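Local atomic coordinates of pectinesterase A (Erwinia chrysanthemi, PDB entry 2NTP), a protein that hydrolyses the methyl esters of pectin's galacturonosyl units, releasing methanol in the first step of the maceration and soft-rotting of plant tissue. Residues V66-T71 / R106-F111; A73-S78 / S123-T128; D127-A132 / G151-L156; G172-I177 / R193-V198. One frame throughout, in Å; residues are numbered along the deposited sequence.

Contacts 1, 3 and 4 join neighbouring turns of the right-handed parallel beta-helix, or the loops at their ends, while contact 2 joins two surface loops. Contacts 3 and 4 reach the bound pectin fragment and share the catalytic residues: Gln153 and the proton donor Asp154 in contact 3, the nucleophile Asp175 in contact 4, all at the chain C galacturonate carboxylate. Their centres are about 10 Å apart. Contact 1, its centre about 9 Å from that of contact 3, continues the stack on the preceding turn, where Asn107 ND2 lies 2.9 Å from Val131 O. Contact 2 shares Asp127 and Thr128 with contact 3, with the side chain of Ala73 about 6 Å from a bound galacturonate.

Contact 1 of 4, residues V66-T71 / R106-F111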
# COMPACT_ATOMS: atom_id res chain seq x y z
N VAL A 66 10.95 -7.01 -11.83
CA VAL A 66 10.23 -7.39 -10.61
C VAL A 66 11.18 -7.49 -9.42
O VAL A 66 12.25 -8.12 -9.51
CB VAL A 66 9.48 -8.75 -10.77
CG1 VAL A 66 8.67 -9.07 -9.52
CG2 VAL A 66 8.55 -8.73 -11.98
N ILE A 67 10.79 -6.87 -8.30
CA ILE A 67 11.48 -7.01 -7.03
C ILE A 67 10.53 -7.76 -6.10
O ILE A 67 9.42 -7.29 -5.85
CB ILE A 67 11.85 -5.63 -6.42
CG1 ILE A 67 12.53 -4.75 -7.48
CG2 ILE A 67 12.71 -5.81 -5.16
CD1 ILE A 67 12.71 -3.28 -7.07
N ALA A 68 10.96 -8.92 -5.62
CA ALA A 68 10.05 -9.81 -4.91
C ALA A 68 10.72 -10.57 -3.77
O ALA A 68 11.87 -11.00 -3.88
CB ALA A 68 9.42 -10.80 -5.88
N ALA A 69 9.98 -10.72 -2.67
CA ALA A 69 10.38 -11.59 -1.56
C ALA A 69 9.14 -12.05 -0.82
O ALA A 69 8.12 -11.35 -0.82
CB ALA A 69 11.35 -10.87 -0.62
N ALA A 70 9.23 -13.22 -0.19
CA ALA A 70 8.11 -13.77 0.57
C ALA A 70 8.36 -13.66 2.07
O ALA A 70 9.23 -14.34 2.63
CB ALA A 70 7.86 -15.22 0.18
N THR A 71 7.59 -12.79 2.73
CA THR A 71 7.72 -12.59 4.18
C THR A 71 6.38 -12.18 4.77
O THR A 71 5.81 -11.15 4.38
CB THR A 71 8.76 -11.47 4.52
OG1 THR A 71 9.87 -11.53 3.62
CG2 THR A 71 9.26 -11.60 5.97
N ARG A 106 6.64 -7.04 -5.22
CA ARG A 106 5.77 -8.10 -4.71
C ARG A 106 6.16 -8.55 -3.31
O ARG A 106 7.35 -8.63 -2.97
CB ARG A 106 5.81 -9.34 -5.61
CG ARG A 106 5.67 -9.09 -7.11
CD ARG A 106 5.32 -10.39 -7.84
NE ARG A 106 6.26 -11.47 -7.53
CZ ARG A 106 6.88 -12.23 -8.43
NH1 ARG A 106 6.68 -12.06 -9.74
NH2 ARG A 106 7.72 -13.17 -8.02
N ASN A 107 5.16 -8.86 -2.49
CA ASN A 107 5.37 -9.80 -1.40
C ASN A 107 4.79 -11.14 -1.84
O ASN A 107 3.60 -11.24 -2.16
CB ASN A 107 4.77 -9.33 -0.07
CG ASN A 107 5.30 -10.12 1.12
OD1 ASN A 107 5.34 -11.36 1.09
ND2 ASN A 107 5.71 -9.42 2.17
N ASP A 108 5.65 -12.15 -1.89
CA ASP A 108 5.27 -13.44 -2.45
C ASP A 108 4.76 -14.43 -1.41
O ASP A 108 4.60 -15.62 -1.71
CB ASP A 108 6.45 -14.04 -3.24
CG ASP A 108 6.62 -13.41 -4.61
OD1 ASP A 108 5.71 -12.70 -5.08
OD2 ASP A 108 7.69 -13.65 -5.22
N PHE A 109 4.50 -13.94 -0.19
CA PHE A 109 3.85 -14.78 0.81
C PHE A 109 2.58 -15.36 0.21
O PHE A 109 1.69 -14.63 -0.25
CB PHE A 109 3.54 -14.02 2.10
CG PHE A 109 2.74 -14.81 3.10
CD1 PHE A 109 3.28 -15.95 3.70
CD2 PHE A 109 1.45 -14.42 3.44
CE1 PHE A 109 2.54 -16.69 4.62
CE2 PHE A 109 0.69 -15.16 4.36
CZ PHE A 109 1.25 -16.29 4.95
N ASP A 110 2.52 -16.69 0.19
CA ASP A 110 1.41 -17.38 -0.44
C ASP A 110 0.24 -17.46 0.54
O ASP A 110 0.01 -18.50 1.16
CB ASP A 110 1.85 -18.77 -0.91
CG ASP A 110 0.89 -19.39 -1.91
OD1 ASP A 110 -0.31 -19.02 -1.94
OD2 ASP A 110 1.35 -20.27 -2.68
N PHE A 111 -0.47 -16.36 0.68
CA PHE A 111 -1.63 -16.31 1.57
C PHE A 111 -2.63 -17.45 1.33
O PHE A 111 -3.02 -18.13 2.28
CB PHE A 111 -2.32 -14.95 1.50
CG PHE A 111 -3.55 -14.85 2.34
CD1 PHE A 111 -3.47 -14.52 3.68
CD2 PHE A 111 -4.81 -15.08 1.78
CE1 PHE A 111 -4.62 -14.42 4.47
CE2 PHE A 111 -5.96 -14.99 2.55
CZ PHE A 111 -5.86 -14.66 3.90
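Two parallel strands run in step here and then carry their pairing into the loops that follow. Backbone bonds set the register: Arg106 N gives a nearly straight bond of 2.9 Å to Ile67 O, Ala69 N returns a weak one to Arg106 O, and Asp108 N closes on Ala69 O at 2.8 Å, arriving from above the carbonyl plane.

Beyond Ala69 the Asn107 side chain takes over. With CG anti to the backbone N (chi1 -165°), its amide meets the backbone of Thr71 at both ends: OD1 accepts from Thr71 N at 3.1 Å, while ND2 donates to Thr71 O at 2.8 Å, on a lone pair of that carbonyl. OD1 also accepts from Phe109 N in an Asx turn, so two backbone N-H groups grip it and fix the amide's rotation.

On the sheet face carrying Ala68 and Arg106, the arginine chain bends at chi3 (-53°) and holds Asp108 side-on, NE to OD1 and NH2 to OD2, each through a syn lone pair. Val66 CG1 lies over one face of this guanidinium, 3.6 Å from Arg106 NH1, and Ala68 CB packs 3.4 Å from Asp108 OD2.

The pair belongs to a long parallel sheet of the beta-helix, with strand 65-69 between 42-45 and 103-107. Asn107 ND2 also bonds Val131 O on the next turn, and Asp110 N-caps helix 111-116.

Contact 2 of 4, residues A73-S78 / S123-T128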
# COMPACT_ATOMS: atom_id res chain seq x y z
N ALA A 73 4.15 -11.28 8.45
CA ALA A 73 4.36 -10.79 9.81
C ALA A 73 4.71 -11.94 10.76
O ALA A 73 5.54 -11.77 11.66
CB ALA A 73 3.13 -10.05 10.31
N GLY A 74 4.09 -13.09 10.54
CA GLY A 74 4.29 -14.27 11.39
C GLY A 74 5.47 -15.15 11.01
O GLY A 74 5.74 -16.15 11.69
N THR A 75 6.16 -14.79 9.93
CA THR A 75 7.40 -15.48 9.54
C THR A 75 8.43 -15.24 10.65
O THR A 75 8.57 -14.12 11.14
CB THR A 75 7.95 -14.98 8.18
OG1 THR A 75 6.96 -15.16 7.17
CG2 THR A 75 9.22 -15.74 7.78
N LEU A 76 9.13 -16.30 11.04
CA LEU A 76 10.09 -16.21 12.14
C LEU A 76 11.51 -15.90 11.67
O LEU A 76 11.96 -16.40 10.64
CB LEU A 76 10.07 -17.50 12.98
CG LEU A 76 8.74 -17.88 13.64
CD1 LEU A 76 8.86 -19.24 14.33
CD2 LEU A 76 8.25 -16.82 14.61
N LYS A 77 12.19 -15.05 12.43
CA LYS A 77 13.61 -14.74 12.21
C LYS A 77 14.48 -15.84 12.81
O LYS A 77 13.97 -16.86 13.29
CB LYS A 77 13.98 -13.41 12.85
CG LYS A 77 13.25 -12.19 12.34
CD LYS A 77 13.80 -10.95 13.00
CE LYS A 77 12.82 -9.81 12.95
NZ LYS A 77 13.37 -8.61 13.64
N SER A 78 15.79 -15.62 12.80
CA SER A 78 16.77 -16.55 13.38
C SER A 78 16.60 -16.71 14.89
O SER A 78 16.71 -17.82 15.41
CB SER A 78 18.19 -16.10 13.05
OG SER A 78 18.40 -16.06 11.65
N SER A 123 3.15 -24.97 10.73
CA SER A 123 3.68 -24.01 9.76
C SER A 123 2.61 -23.03 9.25
O SER A 123 2.93 -22.09 8.51
CB SER A 123 4.34 -24.73 8.58
OG SER A 123 3.38 -25.29 7.69
N LYS A 124 1.36 -23.24 9.66
CA LYS A 124 0.26 -22.33 9.30
C LYS A 124 0.37 -21.04 10.12
O LYS A 124 0.27 -21.06 11.35
CB LYS A 124 -1.11 -22.99 9.49
CG LYS A 124 -2.27 -22.19 8.89
CD LYS A 124 -3.60 -22.91 9.04
CE LYS A 124 -4.69 -22.19 8.27
NZ LYS A 124 -5.96 -22.97 8.23
N ILE A 125 0.58 -19.93 9.42
CA ILE A 125 0.80 -18.62 10.02
C ILE A 125 -0.52 -17.90 10.32
O ILE A 125 -1.41 -17.87 9.47
CB ILE A 125 1.71 -17.75 9.10
CG1 ILE A 125 3.15 -18.30 9.09
CG2 ILE A 125 1.70 -16.28 9.52
CD1 ILE A 125 4.08 -17.65 8.07
N LYS A 126 -0.64 -17.35 11.52
CA LYS A 126 -1.82 -16.56 11.91
C LYS A 126 -1.67 -15.08 11.56
O LYS A 126 -2.64 -14.42 11.18
CB LYS A 126 -2.12 -16.73 13.40
CG LYS A 126 -2.80 -18.04 13.75
CD LYS A 126 -2.90 -18.24 15.24
CE LYS A 126 -3.54 -19.58 15.57
NZ LYS A 126 -3.45 -19.90 17.02
N ASP A 127 -0.45 -14.56 11.72
CA ASP A 127 -0.15 -13.16 11.39
C ASP A 127 0.18 -13.06 9.91
O ASP A 127 1.34 -13.06 9.51
CB ASP A 127 1.00 -12.64 12.26
CG ASP A 127 0.65 -12.60 13.75
OD1 ASP A 127 -0.51 -12.89 14.11
OD2 ASP A 127 1.55 -12.27 14.55
N THR A 128 -0.89 -12.96 9.11
CA THR A 128 -0.82 -13.13 7.67
C THR A 128 -0.56 -11.85 6.87
O THR A 128 -0.52 -11.88 5.64
CB THR A 128 -2.10 -13.81 7.14
OG1 THR A 128 -3.25 -13.18 7.73
CG2 THR A 128 -2.10 -15.29 7.50
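Ile125 has CG1 anti to its carbonyl carbon (chi1 -70°) and is extended beyond CG1, which sends CG2 and CD1 to two successive residues of the other loop. CG2 comes to rest 3.8 Å from Gly74 CA, and CD1 reaches 3.9 Å from Thr75 OG1, the two side chains crossing obliquely. The Thr75 torsion (chi1 -57°) sets OG1 beside its own backbone N, and this hydroxyl is hydrogen-bonded to Ala72 N.

Gly74 meets both partners from the other loop. With no side chain on Gly74, the isoleucine methyl packs directly against its CA. Its N-H donates to Asp127 O at 2.9 Å, using a lone pair in the carbonyl plane although the bond is bent, with an angle of 135° at the hydrogen. Asp127 is the centre of an inverse gamma turn. Its CB packs 3.6 Å from Gly74 N and 3.9 Å from Ala73 CB, while its carboxylate makes a salt bridge with Lys82 through OD2.

Neither loop has regular secondary structure; they meet at the surface, on the edge of the sugar-binding cleft. Residues 73-78 connect strand 65-69 to helix 84-87. The other loop, residues 123-128, leads from helix 111-116 towards strand 133-135. Ile125 also touches Phe109, and Thr128 rests on Phe111 and Asn114 of helix 111-116.

Contact 3 of 4, residues D127-A132 / G151-L156. With ADA (alpha-D-galactopyranuronic acid), chain C; ADA (alpha-D-galactopyranuronic acid), chain B; ADA (alpha-D-galactopyranuronic acid), chain D.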
# COMPACT_ATOMS: atom_id res chain seq x y z
N ASP A 127 -0.45 -14.56 11.72
CA ASP A 127 -0.15 -13.16 11.39
C ASP A 127 0.18 -13.06 9.91
O ASP A 127 1.34 -13.06 9.51
CB ASP A 127 1.00 -12.64 12.26
CG ASP A 127 0.65 -12.60 13.75
OD1 ASP A 127 -0.51 -12.89 14.11
OD2 ASP A 127 1.55 -12.27 14.55
N THR A 128 -0.89 -12.96 9.11
CA THR A 128 -0.82 -13.13 7.67
C THR A 128 -0.56 -11.85 6.87
O THR A 128 -0.52 -11.88 5.64
CB THR A 128 -2.10 -13.81 7.14
OG1 THR A 128 -3.25 -13.18 7.73
CG2 THR A 128 -2.10 -15.29 7.50
N GLN A 129 -0.38 -10.73 7.56
CA GLN A 129 0.00 -9.51 6.85
C GLN A 129 1.35 -9.73 6.17
O GLN A 129 2.24 -10.37 6.72
CB GLN A 129 -0.02 -8.26 7.74
CG GLN A 129 0.41 -8.41 9.18
CD GLN A 129 -0.61 -9.11 10.06
OE1 GLN A 129 -0.43 -10.25 10.40
NE2 GLN A 129 -1.67 -8.41 10.46
N ALA A 130 1.47 -9.22 4.95
CA ALA A 130 2.69 -9.40 4.17
C ALA A 130 2.83 -8.23 3.21
O ALA A 130 2.29 -8.22 2.10
CB ALA A 130 2.67 -10.74 3.43
N VAL A 131 3.57 -7.22 3.67
CA VAL A 131 3.68 -5.94 2.99
C VAL A 131 4.60 -6.00 1.77
O VAL A 131 5.70 -6.56 1.85
CB VAL A 131 4.18 -4.86 3.98
CG1 VAL A 131 4.31 -3.50 3.29
CG2 VAL A 131 3.24 -4.75 5.19
N ALA A 132 4.16 -5.43 0.65
CA ALA A 132 5.01 -5.30 -0.53
C ALA A 132 5.88 -4.04 -0.43
O ALA A 132 7.09 -4.10 -0.61
CB ALA A 132 4.17 -5.28 -1.82
N GLY A 151 0.26 -8.11 -3.45
CA GLY A 151 0.16 -8.82 -2.18
C GLY A 151 -1.27 -9.27 -1.94
O GLY A 151 -2.11 -9.24 -2.85
N TYR A 152 -1.53 -9.69 -0.71
CA TYR A 152 -2.88 -10.03 -0.28
C TYR A 152 -3.24 -9.11 0.89
O TYR A 152 -3.77 -8.02 0.68
CB TYR A 152 -2.99 -11.52 0.08
CG TYR A 152 -2.83 -12.46 -1.10
CD1 TYR A 152 -3.93 -12.85 -1.86
CD2 TYR A 152 -1.58 -12.97 -1.45
CE1 TYR A 152 -3.79 -13.72 -2.95
CE2 TYR A 152 -1.43 -13.84 -2.54
CZ TYR A 152 -2.53 -14.22 -3.27
OH TYR A 152 -2.39 -15.09 -4.35
N GLN A 153 -2.91 -9.52 2.11
CA GLN A 153 -3.17 -8.68 3.28
C GLN A 153 -2.08 -7.63 3.45
O GLN A 153 -0.89 -7.98 3.49
CB GLN A 153 -3.30 -9.54 4.53
CG GLN A 153 -3.73 -8.76 5.79
CD GLN A 153 -4.14 -9.68 6.93
OE1 GLN A 153 -4.12 -10.90 6.80
NE2 GLN A 153 -4.53 -9.09 8.05
N ASP A 154 -2.48 -6.36 3.55
CA ASP A 154 -1.55 -5.27 3.88
C ASP A 154 -0.49 -4.98 2.79
O ASP A 154 0.66 -4.64 3.09
CB ASP A 154 -0.86 -5.53 5.25
CG ASP A 154 -1.77 -5.23 6.44
OD1 ASP A 154 -3.01 -5.13 6.26
OD2 ASP A 154 -1.26 -5.10 7.57
N THR A 155 -0.89 -5.08 1.53
CA THR A 155 0.05 -4.88 0.41
C THR A 155 0.87 -3.58 0.50
O THR A 155 2.09 -3.60 0.37
CB THR A 155 -0.69 -4.94 -0.93
OG1 THR A 155 -1.40 -6.18 -1.01
CG2 THR A 155 0.29 -4.82 -2.11
N LEU A 156 0.17 -2.46 0.71
CA LEU A 156 0.80 -1.13 0.73
C LEU A 156 0.60 -0.42 2.07
O LEU A 156 -0.54 -0.12 2.45
CB LEU A 156 0.25 -0.26 -0.41
CG LEU A 156 0.76 1.19 -0.43
CD1 LEU A 156 2.29 1.26 -0.53
CD2 LEU A 156 0.10 1.97 -1.57
C1 ADA C . -5.67 -8.02 11.53
C2 ADA C . -5.49 -7.29 12.86
C3 ADA C . -5.87 -5.82 12.70
C4 ADA C . -5.11 -5.19 11.53
C5 ADA C . -5.39 -5.99 10.26
C6 ADA C . -4.67 -5.47 9.04
O2 ADA C . -6.29 -7.92 13.86
O3 ADA C . -5.61 -5.11 13.92
O4 ADA C . -3.70 -5.25 11.80
O5 ADA C . -4.96 -7.35 10.48
O6B ADA C . -4.66 -4.24 8.78
O6A ADA C . -4.12 -6.32 8.32
C1 ADA B . -2.92 -4.04 11.80
C2 ADA B . -1.45 -4.38 11.57
C3 ADA B . -0.91 -5.19 12.75
C4 ADA B . -1.15 -4.43 14.06
C5 ADA B . -2.64 -4.11 14.21
C6 ADA B . -2.88 -3.33 15.47
O2 ADA B . -1.29 -5.14 10.37
O3 ADA B . 0.48 -5.49 12.57
O4 ADA B . -0.41 -3.20 14.08
O5 ADA B . -3.12 -3.38 13.07
O6B ADA B . -3.42 -2.20 15.37
O6A ADA B . -2.53 -3.83 16.56
C1 ADA D . -9.65 -9.43 9.10
C2 ADA D . -8.21 -9.93 8.93
C3 ADA D . -7.63 -10.37 10.27
C4 ADA D . -7.86 -9.32 11.36
C5 ADA D . -9.32 -8.87 11.41
C6 ADA D . -9.49 -7.76 12.41
O2 ADA D . -8.20 -11.03 8.03
O3 ADA D . -6.23 -10.64 10.14
O4 ADA D . -7.05 -8.17 11.14
O5 ADA D . -9.70 -8.41 10.10
O6B ADA D . -10.15 -6.75 12.08
O6A ADA D . -8.96 -7.88 13.53
O HOH W 1 -0.95 -11.69 2.88
O HOH W 2 0.43 -9.79 1.12
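Three galacturonate units lie against the side chains of Gln129, Gln153 and Asp154. Gln153 NE2 donates to O6A of the chain C sugar at 2.8 Å and also to O3 of the chain D sugar. Asp154 OD1 stands 2.6 Å from the same O6A, so close that one of the two acids probably holds a proton. Its other oxygen, OD2, accepts a weak bond from O2 of the chain B sugar, to which Gln129 NE2 also donates at 3.3 Å.

Gln153 reaches the sugars in an extended form, CG anti to the backbone N (chi1 -173°). Thr128 crosses its end at about a right angle and donates OG1 to OE1 at 2.6 Å, from above the amide plane; this settles which end of the amide is oxygen and turns NE2 to the ligand. Gln129, bent at chi2, lies alongside Asp154 and points the same way, its CB 3.4 Å from Asp154 OD2.

Behind these groups the backbones of adjacent beta-helix turns are joined by Ala130 N to Gln153 O (3.0 Å) and Ala132 N to Thr155 O. Val131 CA makes a C-H...O contact with Asp154 O. One water links Thr128 O to Gln153 N, another Ala130 O to Tyr152 N.

Gln153 is the transition-state stabiliser and Asp154 the proton donor. A carboxylate at O6A would probably raise the pKa of Asp154, consistent with a protonated acid ready to serve the ester at this position.

Contact 4 of 4, residues G172-I177 / R193-V198; sequences GTVDFI and RYRADV. With ADA (alpha-D-galactopyranuronic acid), chain C.
Strands 169-172 and 189-192 hand over to loops here, their last backbone link being Arg193 N to Gly172 O at 3.0 Å, with the donor above the carbonyl plane; 172-177 then turns a corner of the parallel beta-helix and 193-198 goes on into a type I turn, Arg195 to Val198.

From the first segment, Thr173 makes the largest side-chain contribution. Its OG1 takes the crowded position between N and carbonyl carbon (chi1 51°), which leaves CG2 to face the other loop, 3.8 Å from Arg193 CB and 3.6 Å from Arg195 CD. The aliphatic part of Arg193 lies along Gly172, with CG 3.4 Å from Gly172 O, before the chain bends at chi3; its charged end makes a salt bridge with Glu230.

Arg195 folds twice, at chi2 (-81°) and chi3 (-57°), crossing Thr173 at about a right angle. Val174 crosses it obliquely, CG2 3.5 Å from Arg195 NH1. The guanidinium holds Asp197 side-on, NE to OD1 at 2.8 Å and NH2 to OD2 at 2.9 Å, both acceptors in the guanidinium plane. Val198 CG2 sits over the centre of one face. So fixed, Arg195 also bonds a sugar carboxylate through NH2, in keeping with its role in substrate binding.

At the corner, Asp175, the nucleophile, adopts a left-handed backbone conformation and makes a salt bridge through OD1 with Arg243 NE, which probably helps to orient it. Its OD2 ends 2.6 Å from O6B of the chain C galacturonate, a spacing at which one of the two acids probably holds a proton.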
# COMPACT_ATOMS: atom_id res chain seq x y z
N GLY A 172 -4.69 -6.77 -3.72
CA GLY A 172 -4.73 -7.28 -2.36
C GLY A 172 -6.11 -7.69 -1.90
O GLY A 172 -7.07 -7.73 -2.68
N THR A 173 -6.21 -7.99 -0.61
CA THR A 173 -7.45 -8.46 -0.00
C THR A 173 -7.84 -7.57 1.18
O THR A 173 -8.64 -6.63 1.03
CB THR A 173 -7.31 -9.93 0.44
OG1 THR A 173 -6.12 -10.07 1.22
CG2 THR A 173 -7.20 -10.85 -0.78
N VAL A 174 -7.24 -7.83 2.34
CA VAL A 174 -7.60 -7.12 3.57
C VAL A 174 -6.68 -5.93 3.80
O VAL A 174 -5.46 -6.10 3.94
CB VAL A 174 -7.54 -8.08 4.80
CG1 VAL A 174 -7.60 -7.30 6.12
CG2 VAL A 174 -8.67 -9.11 4.72
N ASP A 175 -7.27 -4.73 3.85
CA ASP A 175 -6.55 -3.51 4.21
C ASP A 175 -5.32 -3.30 3.32
O ASP A 175 -4.23 -3.01 3.82
CB ASP A 175 -6.12 -3.54 5.70
CG ASP A 175 -7.30 -3.67 6.66
OD1 ASP A 175 -8.46 -3.60 6.21
OD2 ASP A 175 -7.07 -3.85 7.88
N PHE A 176 -5.49 -3.45 2.00
CA PHE A 176 -4.31 -3.51 1.13
C PHE A 176 -3.66 -2.16 0.82
O PHE A 176 -2.57 -2.11 0.25
CB PHE A 176 -4.46 -4.47 -0.07
CG PHE A 176 -5.43 -4.03 -1.15
CD1 PHE A 176 -5.02 -3.17 -2.17
CD2 PHE A 176 -6.72 -4.56 -1.20
CE1 PHE A 176 -5.91 -2.80 -3.21
CE2 PHE A 176 -7.61 -4.21 -2.23
CZ PHE A 176 -7.21 -3.32 -3.23
N ILE A 177 -4.34 -1.08 1.20
CA ILE A 177 -3.71 0.24 1.31
C ILE A 177 -4.05 0.72 2.70
O ILE A 177 -5.22 0.93 3.01
CB ILE A 177 -4.24 1.26 0.28
CG1 ILE A 177 -4.04 0.75 -1.15
CG2 ILE A 177 -3.55 2.62 0.48
CD1 ILE A 177 -4.82 1.54 -2.22
N ARG A 193 -8.81 -9.08 -4.66
CA ARG A 193 -8.46 -10.46 -4.99
C ARG A 193 -9.44 -11.49 -4.43
O ARG A 193 -10.10 -11.28 -3.40
CB ARG A 193 -7.02 -10.76 -4.56
CG ARG A 193 -6.00 -9.80 -5.17
CD ARG A 193 -4.57 -10.22 -4.87
NE ARG A 193 -4.11 -11.30 -5.75
CZ ARG A 193 -2.86 -11.74 -5.79
NH1 ARG A 193 -1.93 -11.20 -5.02
NH2 ARG A 193 -2.53 -12.72 -6.63
N TYR A 194 -9.51 -12.62 -5.13
CA TYR A 194 -10.36 -13.73 -4.74
C TYR A 194 -9.89 -14.38 -3.44
O TYR A 194 -8.69 -14.60 -3.24
CB TYR A 194 -10.40 -14.76 -5.87
CG TYR A 194 -11.16 -16.02 -5.52
CD1 TYR A 194 -12.55 -16.01 -5.41
CD2 TYR A 194 -10.49 -17.21 -5.28
CE1 TYR A 194 -13.26 -17.16 -5.08
CE2 TYR A 194 -11.19 -18.37 -4.95
CZ TYR A 194 -12.57 -18.33 -4.85
OH TYR A 194 -13.27 -19.47 -4.51
N ARG A 195 -10.85 -14.68 -2.56
CA ARG A 195 -10.57 -15.35 -1.29
C ARG A 195 -11.21 -16.73 -1.27
O ARG A 195 -12.42 -16.85 -1.05
CB ARG A 195 -11.13 -14.55 -0.11
CG ARG A 195 -10.45 -13.22 0.19
CD ARG A 195 -9.15 -13.38 0.98
NE ARG A 195 -9.29 -14.08 2.27
CZ ARG A 195 -9.59 -13.50 3.43
NH1 ARG A 195 -9.85 -12.20 3.50
NH2 ARG A 195 -9.67 -14.23 4.54
N ALA A 196 -10.41 -17.77 -1.50
CA ALA A 196 -10.91 -19.15 -1.48
C ALA A 196 -11.34 -19.57 -0.08
O ALA A 196 -12.13 -20.51 0.08
CB ALA A 196 -9.85 -20.10 -2.02
N ASP A 197 -10.82 -18.87 0.93
CA ASP A 197 -11.02 -19.25 2.33
C ASP A 197 -12.20 -18.55 3.01
O ASP A 197 -12.47 -18.79 4.19
CB ASP A 197 -9.73 -19.00 3.14
CG ASP A 197 -9.32 -17.53 3.17
OD1 ASP A 197 -9.25 -16.90 2.10
OD2 ASP A 197 -9.05 -17.01 4.27
N VAL A 198 -12.91 -17.71 2.26
CA VAL A 198 -14.04 -16.94 2.80
C VAL A 198 -15.37 -17.52 2.32
O VAL A 198 -15.60 -17.67 1.12
CB VAL A 198 -13.93 -15.43 2.44
CG1 VAL A 198 -15.21 -14.68 2.78
CG2 VAL A 198 -12.75 -14.80 3.15
C1 ADA C . -5.67 -8.02 11.53
C2 ADA C . -5.49 -7.29 12.86
C3 ADA C . -5.87 -5.82 12.70
C4 ADA C . -5.11 -5.19 11.53
C5 ADA C . -5.39 -5.99 10.26
C6 ADA C . -4.67 -5.47 9.04
O2 ADA C . -6.29 -7.92 13.86
O3 ADA C . -5.61 -5.11 13.92
O4 ADA C . -3.70 -5.25 11.80
O5 ADA C . -4.96 -7.35 10.48
O6B ADA C . -4.66 -4.24 8.78
O6A ADA C . -4.12 -6.32 8.32